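Local coordinates for protein carbonic anhydrase (Trichomonas vaginalis, PDB 6Y04) that is a zinc-dependent beta-class carbonic anhydrase that probably catalyses the reversible hydration of carbon dioxide to hydrogencarbonate, at residues H31-T36 and Q89-M94. Residues are numbered along the deposited sequence; the frame is centred on the assembly and turned at random.
Sequences HIAIVT and QEIFIM
Strands 32-36 and 90-94 run parallel, 4.7 Å between their axes, as neighbouring inner strands of the mixed sheet on which the beta-class carbonic anhydrase fold is built. The rungs of their ladder are nearly straight hydrogen bonds: F92 N gives its hydrogen to A33 O at 2.8 Å and 177°, and F92 O accepts from V35 N. I32, I34, E90 and F92 share one face. There F92 stands with CG anti to its carbonyl carbon (chi1 -63°), and the two isoleucines cross it obliquely: I32 CG2 reaches the ring edge at CE1, 3.8 Å away, while I34 CD1 packs on F92 CB. H164 stacks on the same ring, and I7 of the second subunit packs against it, so this face also belongs to the dimer interface. On the other face A33, V35, I91 and I93 form a purely aliphatic layer; helix 74-85 lies over it, with L79 touching A33, V35 and I91. Where the strands begin, H31 and Q89 run side by side, planes 22° apart, Q89 NE2 over one imidazole face, offset toward its rim, and H31 CB against Q89 CD; H31 O accepts a straight bond from Q89 N and a longer, more bent one from E90 N. The C-terminal end leads to the zinc site of C37, H96 and C99. Here T36 OG1 donates to M94 O at 2.7 Å in the carbonyl plane, and the bent M94 chain brings CE to 3.8 Å from T36 OG1.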
loop_
_atom_site.group_PDB
_atom_site.type_symbol
_atom_site.label_atom_id
_atom_site.label_comp_id
_atom_site.label_asym_id
_atom_site.label_seq_id
_atom_site.Cartn_x
_atom_site.Cartn_y
_atom_site.Cartn_z
ATOM N N HIS A 31 -0.896 17.722 1.785
ATOM C CA HIS A 31 0.538 17.522 1.927
ATOM C C HIS A 31 0.833 16.457 2.980
ATOM O O HIS A 31 1.784 16.592 3.750
ATOM C CB HIS A 31 1.253 18.841 2.250
ATOM C CG HIS A 31 0.829 20.002 1.413
ATOM N ND1 HIS A 31 1.180 20.121 0.077
ATOM C CD2 HIS A 31 0.094 21.089 1.721
ATOM C CE1 HIS A 31 0.647 21.222 -0.410
ATOM N NE2 HIS A 31 -0.002 21.847 0.586
ATOM N N ILE A 32 0.019 15.395 3.001
ATOM C CA ILE A 32 0.167 14.352 4.005
ATOM C C ILE A 32 0.217 12.979 3.336
ATOM O O ILE A 32 -0.403 12.747 2.298
ATOM C CB ILE A 32 -0.930 14.444 5.086
ATOM C CG1 ILE A 32 -2.335 14.270 4.502
ATOM C CG2 ILE A 32 -0.798 15.736 5.882
ATOM C CD1 ILE A 32 -3.431 14.195 5.543
ATOM N N ALA A 33 0.997 12.083 3.942
ATOM C CA ALA A 33 1.050 10.689 3.547
ATOM C C ALA A 33 0.503 9.833 4.687
ATOM O O ALA A 33 0.876 10.035 5.846
ATOM C CB ALA A 33 2.478 10.313 3.217
ATOM N N ILE A 34 -0.378 8.880 4.346
ATOM C CA ILE A 34 -0.873 7.877 5.280
ATOM C C ILE A 34 -0.243 6.528 4.935
ATOM O O ILE A 34 -0.317 6.098 3.784
ATOM C CB ILE A 34 -2.412 7.777 5.250
ATOM C CG1 ILE A 34 -3.110 9.144 5.240
ATOM C CG2 ILE A 34 -2.928 6.871 6.359
ATOM C CD1 ILE A 34 -2.941 9.975 6.503
ATOM N N VAL A 35 0.351 5.868 5.943
ATOM C CA VAL A 35 0.782 4.479 5.825
ATOM C C VAL A 35 -0.126 3.606 6.686
ATOM O O VAL A 35 -0.204 3.794 7.898
ATOM C CB VAL A 35 2.273 4.288 6.188
ATOM C CG1 VAL A 35 2.708 2.832 6.067
ATOM C CG2 VAL A 35 3.184 5.187 5.355
ATOM N N THR A 36 -0.815 2.650 6.060
ATOM C CA THR A 36 -1.728 1.812 6.819
ATOM C C THR A 36 -1.671 0.375 6.303
ATOM O O THR A 36 -0.832 0.049 5.464
ATOM C CB THR A 36 -3.120 2.452 6.939
ATOM O OG1 THR A 36 -3.788 1.825 8.035
ATOM C CG2 THR A 36 -3.953 2.346 5.678
ATOM N N GLN A 89 4.444 16.939 3.572
ATOM C CA GLN A 89 5.116 17.600 4.683
ATOM C C GLN A 89 4.924 16.838 5.994
ATOM O O GLN A 89 5.604 17.144 6.967
ATOM C CB GLN A 89 4.580 19.018 4.871
ATOM C CG GLN A 89 4.755 19.913 3.657
ATOM C CD GLN A 89 3.911 21.161 3.797
ATOM O OE1 GLN A 89 3.076 21.275 4.694
ATOM N NE2 GLN A 89 4.114 22.118 2.904
ATOM N N GLU A 90 3.991 15.872 6.025
ATOM C CA GLU A 90 3.675 15.137 7.242
ATOM C C GLU A 90 3.398 13.675 6.906
ATOM O O GLU A 90 2.758 13.376 5.898
ATOM C CB GLU A 90 2.462 15.753 7.946
ATOM C CG GLU A 90 2.728 17.129 8.546
ATOM C CD GLU A 90 1.623 17.694 9.421
ATOM O OE1 GLU A 90 1.161 16.971 10.325
ATOM O OE2 GLU A 90 1.211 18.855 9.194
ATOM N N ILE A 91 3.881 12.774 7.767
ATOM C CA ILE A 91 3.629 11.355 7.582
ATOM C C ILE A 91 2.854 10.829 8.788
ATOM O O ILE A 91 3.262 11.029 9.930
ATOM C CB ILE A 91 4.940 10.570 7.356
ATOM C CG1 ILE A 91 5.708 11.050 6.122
ATOM C CG2 ILE A 91 4.678 9.069 7.307
ATOM C CD1 ILE A 91 7.133 10.528 6.048
ATOM N N PHE A 92 1.735 10.151 8.512
ATOM C CA PHE A 92 0.982 9.445 9.535
ATOM C C PHE A 92 1.104 7.943 9.307
ATOM O O PHE A 92 0.721 7.438 8.249
ATOM C CB PHE A 92 -0.492 9.843 9.470
ATOM C CG PHE A 92 -0.754 11.296 9.757
ATOM C CD1 PHE A 92 -0.510 12.265 8.792
ATOM C CD2 PHE A 92 -1.232 11.699 10.996
ATOM C CE1 PHE A 92 -0.738 13.609 9.056
ATOM C CE2 PHE A 92 -1.461 13.042 11.260
ATOM C CZ PHE A 92 -1.218 13.993 10.291
ATOM N N ILE A 93 1.643 7.238 10.310
ATOM C CA ILE A 93 1.662 5.783 10.286
ATOM C C ILE A 93 0.545 5.250 11.180
ATOM O O ILE A 93 0.520 5.505 12.385
ATOM C CB ILE A 93 3.060 5.252 10.665
ATOM C CG1 ILE A 93 4.097 5.714 9.637
ATOM C CG2 ILE A 93 3.051 3.736 10.810
ATOM C CD1 ILE A 93 5.474 5.875 10.210
ATOM N N MET A 94 -0.381 4.505 10.564
ATOM C CA MET A 94 -1.616 4.116 11.227
ATOM C C MET A 94 -1.782 2.597 11.212
ATOM O O MET A 94 -2.156 2.011 10.192
ATOM C CB MET A 94 -2.820 4.786 10.562
ATOM C CG MET A 94 -4.131 4.394 11.195
ATOM S SD MET A 94 -5.476 5.476 10.727
ATOM C CE MET A 94 -5.659 5.029 9.002
#